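Local atomic coordinates of NAD-dependent epimerase/dehydratase (Bacteroides thetaiotaomicron, PDB entry 3DHN), a protein that probably binds NAD or NADP through a Rossmann-like domain and may act as an oxidoreductase or epimerase on a substrate not yet established. Residues Lys52-Val55 and Asp59-Cys62; Ile183-Ile186 and Ser190-Ser193. All coordinates share one frame; numbering follows the deposited sequence.

Contact 1: residues Lys52-Val55 and Asp59-Cys62; sequences KADV and DEVC
Glu60 reaches Asp54 because its CG stands anti to its own carbonyl carbon (chi1 -75°) and the chain runs on extended (chi2 -174°), carrying the carboxylate from the first turn of helix 58-65 back to the loop that leads into it. Asp54 turns its CG anti to the backbone N (chi1 -167°), which swings its carboxylate away from the helix and leaves CB and the amide to meet Glu60. The amide N of Asp54 donates to Glu60 OE1 at 2.8 Å, meeting the oxygen from above the carboxylate plane, well tilted out of it. Glu60 OE2 lies 3.1 Å from Asp54 CB, so both carboxylate oxygens lie against Asp54. The two carboxylates stand almost perpendicular, with Asp54 OD2 and Glu60 OE2 4.2 Å apart; Asp54 OD1 is engaged by the hydroxyl of Ser56, while Ser57 OG bonds the backbone N of Glu60. Deeper in, Val61 CG2 packs 3.6 Å from the carbonyl O of Val55, whose own side chain turns to Val91 and Ile95 of helix 87-101. Asp54 centres an inverse gamma turn, closed by a weak bond from Val55 N to Ala53 O at 3.2 Å. Were Glu60 an alanine, the Asp54 amide would probably lose this acceptor and the turn would be less firmly held to the helix. Two acidic groups this close may raise each other's proton affinity, an effect that the N-H donated to Glu60 and the Ser56 hydroxyl at Asp54 could partly offset.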
loop_
_atom_site.group_PDB
_atom_site.type_symbol
_atom_site.label_atom_id
_atom_site.label_comp_id
_atom_site.label_asym_id
_atom_site.label_seq_id
_atom_site.Cartn_x
_atom_site.Cartn_y
_atom_site.Cartn_z
ATOM N N LYS A 52 -11.857 5.940 -14.048
ATOM C CA LYS A 52 -12.529 6.456 -12.859
ATOM C C LYS A 52 -13.406 5.343 -12.304
ATOM O O LYS A 52 -14.034 4.601 -13.062
ATOM C CB LYS A 52 -13.431 7.655 -13.186
ATOM C CG LYS A 52 -12.716 8.990 -13.258
ATOM C CD LYS A 52 -13.675 10.139 -13.577
ATOM C CE LYS A 52 -14.659 10.396 -12.440
ATOM N NZ LYS A 52 -15.510 11.601 -12.683
ATOM N N ALA A 53 -13.445 5.224 -10.984
ATOM C CA ALA A 53 -14.269 4.212 -10.342
ATOM C C ALA A 53 -14.702 4.699 -8.970
ATOM O O ALA A 53 -13.991 5.468 -8.327
ATOM C CB ALA A 53 -13.499 2.900 -10.217
ATOM N N ASP A 54 -15.874 4.264 -8.530
ATOM C CA ASP A 54 -16.367 4.650 -7.216
ATOM C C ASP A 54 -15.872 3.602 -6.221
ATOM O O ASP A 54 -16.554 2.615 -5.949
ATOM C CB ASP A 54 -17.891 4.689 -7.205
ATOM C CG ASP A 54 -18.437 5.386 -5.982
ATOM O OD1 ASP A 54 -17.860 5.208 -4.889
ATOM O OD2 ASP A 54 -19.447 6.108 -6.110
ATOM N N VAL A 55 -14.677 3.824 -5.681
ATOM C CA VAL A 55 -14.069 2.895 -4.739
ATOM C C VAL A 55 -14.998 2.430 -3.612
ATOM O O VAL A 55 -14.750 1.393 -2.998
ATOM C CB VAL A 55 -12.770 3.501 -4.142
ATOM C CG1 VAL A 55 -12.947 3.794 -2.663
ATOM C CG2 VAL A 55 -11.607 2.556 -4.368
ATOM N N ASP A 59 -19.678 -3.123 -6.817
ATOM C CA ASP A 59 -19.818 -3.470 -8.228
ATOM C C ASP A 59 -18.825 -2.764 -9.135
ATOM O O ASP A 59 -18.379 -3.341 -10.128
ATOM C CB ASP A 59 -21.245 -3.193 -8.708
ATOM C CG ASP A 59 -22.287 -3.947 -7.902
ATOM O OD1 ASP A 59 -21.964 -5.040 -7.383
ATOM O OD2 ASP A 59 -23.432 -3.457 -7.797
ATOM N N GLU A 60 -18.474 -1.521 -8.811
ATOM C CA GLU A 60 -17.519 -0.784 -9.634
ATOM C C GLU A 60 -16.088 -1.293 -9.430
ATOM O O GLU A 60 -15.318 -1.387 -10.388
ATOM C CB GLU A 60 -17.616 0.721 -9.354
ATOM C CG GLU A 60 -18.854 1.366 -9.977
ATOM C CD GLU A 60 -18.878 2.875 -9.821
ATOM O OE1 GLU A 60 -17.904 3.534 -10.248
ATOM O OE2 GLU A 60 -19.874 3.403 -9.278
ATOM N N VAL A 61 -15.736 -1.630 -8.194
ATOM C CA VAL A 61 -14.403 -2.159 -7.916
ATOM C C VAL A 61 -14.248 -3.527 -8.589
ATOM O O VAL A 61 -13.208 -3.829 -9.173
ATOM C CB VAL A 61 -14.162 -2.334 -6.401
ATOM C CG1 VAL A 61 -12.817 -3.026 -6.167
ATOM C CG2 VAL A 61 -14.187 -0.975 -5.708
ATOM N N CYS A 62 -15.289 -4.350 -8.507
ATOM C CA CYS A 62 -15.262 -5.682 -9.117
ATOM C C CYS A 62 -15.072 -5.619 -10.631
ATOM O O CYS A 62 -14.263 -6.351 -11.207
ATOM C CB CYS A 62 -16.570 -6.425 -8.807
ATOM S SG CYS A 62 -16.771 -8.045 -9.618
#

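Contact 2: residues Ile183-Ile186 and Ser190-Ser193; sequences IVDI and SHIS
Ser190 fits its side chain against the carbonyl of Ile183, where the loop comes round into strand 191-193. Its CB lies 3.2 Å from Ile183 O and 4.2 Å from Val184 CG1, a light aliphatic touch. OG, placed anti to the backbone N (chi1 171°), has its stronger tie to the backbone N of Ala164 and gives only a weak hydrogen bond to Ile183 O at 3.1 Å. The CA of Ser190 adds a C-H...O contact to the same Ile183 oxygen at 3.4 Å, so one carbonyl is approached by three successive atoms of the serine. Farther along, Asp185 and His191 meet at about a right angle: His191 NE2 donates to Asp185 OD2 over 3.2 Å, a weak bond bent to 129°, with the carboxylate plane steeply inclined to the ring. The other oxygen, OD1, accepts from the backbone N of Asn189 and, weakly, from that of Gly188, which should limit the rotation of the carboxylate while tying it to the turn between the segments. The imidazole also packs edge-to-face with Tyr219. The arrangement is a loop closed by side-chain bonds that leads into a short parallel strand pair: 191-193 runs beside 165-167, and Ser193 then N-caps helix 194-206 through a bond from Asp196 N to its OG.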
loop_
_atom_site.group_PDB
_atom_site.type_symbol
_atom_site.label_atom_id
_atom_site.label_comp_id
_atom_site.label_asym_id
_atom_site.label_seq_id
_atom_site.Cartn_x
_atom_site.Cartn_y
_atom_site.Cartn_z
ATOM N N ILE A 183 11.214 -0.575 11.936
ATOM C CA ILE A 183 12.633 -0.477 11.591
ATOM C C ILE A 183 13.174 0.925 11.884
ATOM O O ILE A 183 12.673 1.916 11.344
ATOM C CB ILE A 183 12.879 -0.768 10.080
ATOM C CG1 ILE A 183 12.294 -2.133 9.692
ATOM C CG2 ILE A 183 14.371 -0.706 9.781
ATOM C CD1 ILE A 183 12.837 -3.307 10.501
ATOM N N VAL A 184 14.198 1.009 12.727
ATOM C CA VAL A 184 14.784 2.303 13.068
ATOM C C VAL A 184 16.264 2.360 12.715
ATOM O O VAL A 184 16.928 1.328 12.619
ATOM C CB VAL A 184 14.640 2.616 14.579
ATOM C CG1 VAL A 184 13.169 2.604 14.981
ATOM C CG2 VAL A 184 15.427 1.605 15.400
ATOM N N ASP A 185 16.774 3.570 12.516
ATOM C CA ASP A 185 18.182 3.751 12.201
ATOM C C ASP A 185 18.976 3.903 13.499
ATOM O O ASP A 185 18.427 3.773 14.594
ATOM C CB ASP A 185 18.383 4.983 11.307
ATOM C CG ASP A 185 17.925 6.269 11.968
ATOM O OD1 ASP A 185 17.685 6.257 13.192
ATOM O OD2 ASP A 185 17.815 7.295 11.256
ATOM N N ILE A 186 20.271 4.173 13.368
ATOM C CA ILE A 186 21.162 4.333 14.517
ATOM C C ILE A 186 20.705 5.426 15.481
ATOM O O ILE A 186 20.914 5.332 16.689
ATOM C CB ILE A 186 22.606 4.645 14.038
ATOM C CG1 ILE A 186 23.459 5.179 15.197
ATOM C CG2 ILE A 186 22.565 5.639 12.885
ATOM C CD1 ILE A 186 23.905 4.116 16.180
ATOM N N SER A 190 12.584 6.144 12.446
ATOM C CA SER A 190 12.041 5.220 11.465
ATOM C C SER A 190 11.613 6.000 10.226
ATOM O O SER A 190 10.615 6.731 10.255
ATOM C CB SER A 190 10.841 4.479 12.065
ATOM O OG SER A 190 10.149 3.721 11.084
ATOM N N HIS A 191 12.363 5.847 9.137
ATOM C CA HIS A 191 12.028 6.554 7.914
ATOM C C HIS A 191 12.346 5.794 6.625
ATOM O O HIS A 191 13.120 4.833 6.615
ATOM C CB HIS A 191 12.723 7.928 7.885
ATOM C CG HIS A 191 14.216 7.862 7.978
ATOM N ND1 HIS A 191 15.043 8.587 7.147
ATOM C CD2 HIS A 191 15.034 7.175 8.813
ATOM C CE1 HIS A 191 16.304 8.348 7.464
ATOM N NE2 HIS A 191 16.326 7.494 8.472
ATOM N N ILE A 192 11.725 6.242 5.541
ATOM C CA ILE A 192 11.930 5.658 4.228
ATOM C C ILE A 192 11.440 6.655 3.177
ATOM O O ILE A 192 10.541 7.461 3.441
ATOM C CB ILE A 192 11.132 4.331 4.064
ATOM C CG1 ILE A 192 11.598 3.587 2.807
ATOM C CG2 ILE A 192 9.636 4.616 4.000
ATOM C CD1 ILE A 192 13.049 3.089 2.908
ATOM N N SER A 193 12.028 6.607 1.988
ATOM C CA SER A 193 11.588 7.502 0.926
ATOM C C SER A 193 10.402 6.858 0.222
ATOM O O SER A 193 10.255 5.631 0.222
ATOM C CB SER A 193 12.695 7.737 -0.103
ATOM O OG SER A 193 12.891 6.595 -0.916
#

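Overall arrangement
Contact 1 comes first along the chain, and the two lie on opposite sides of its centre, 35 Å apart between centres and about 23 Å at their nearest atoms. Contact 1 fastens the loop after strand 48-51, an outermost strand of the mixed eight-stranded sheet, to the start of helix 58-65, within the alternating strands and helices of the Rossmann-like fold. Contact 2 lies in the connection after strand 176-178, at the other edge, and leads through strand 191-193, part of a separate two-stranded parallel sheet, into helix 194-206. Both belong to the NAD(P)H-binding region but share no strand or helix; too far apart to touch, they can be linked only through the body of the fold.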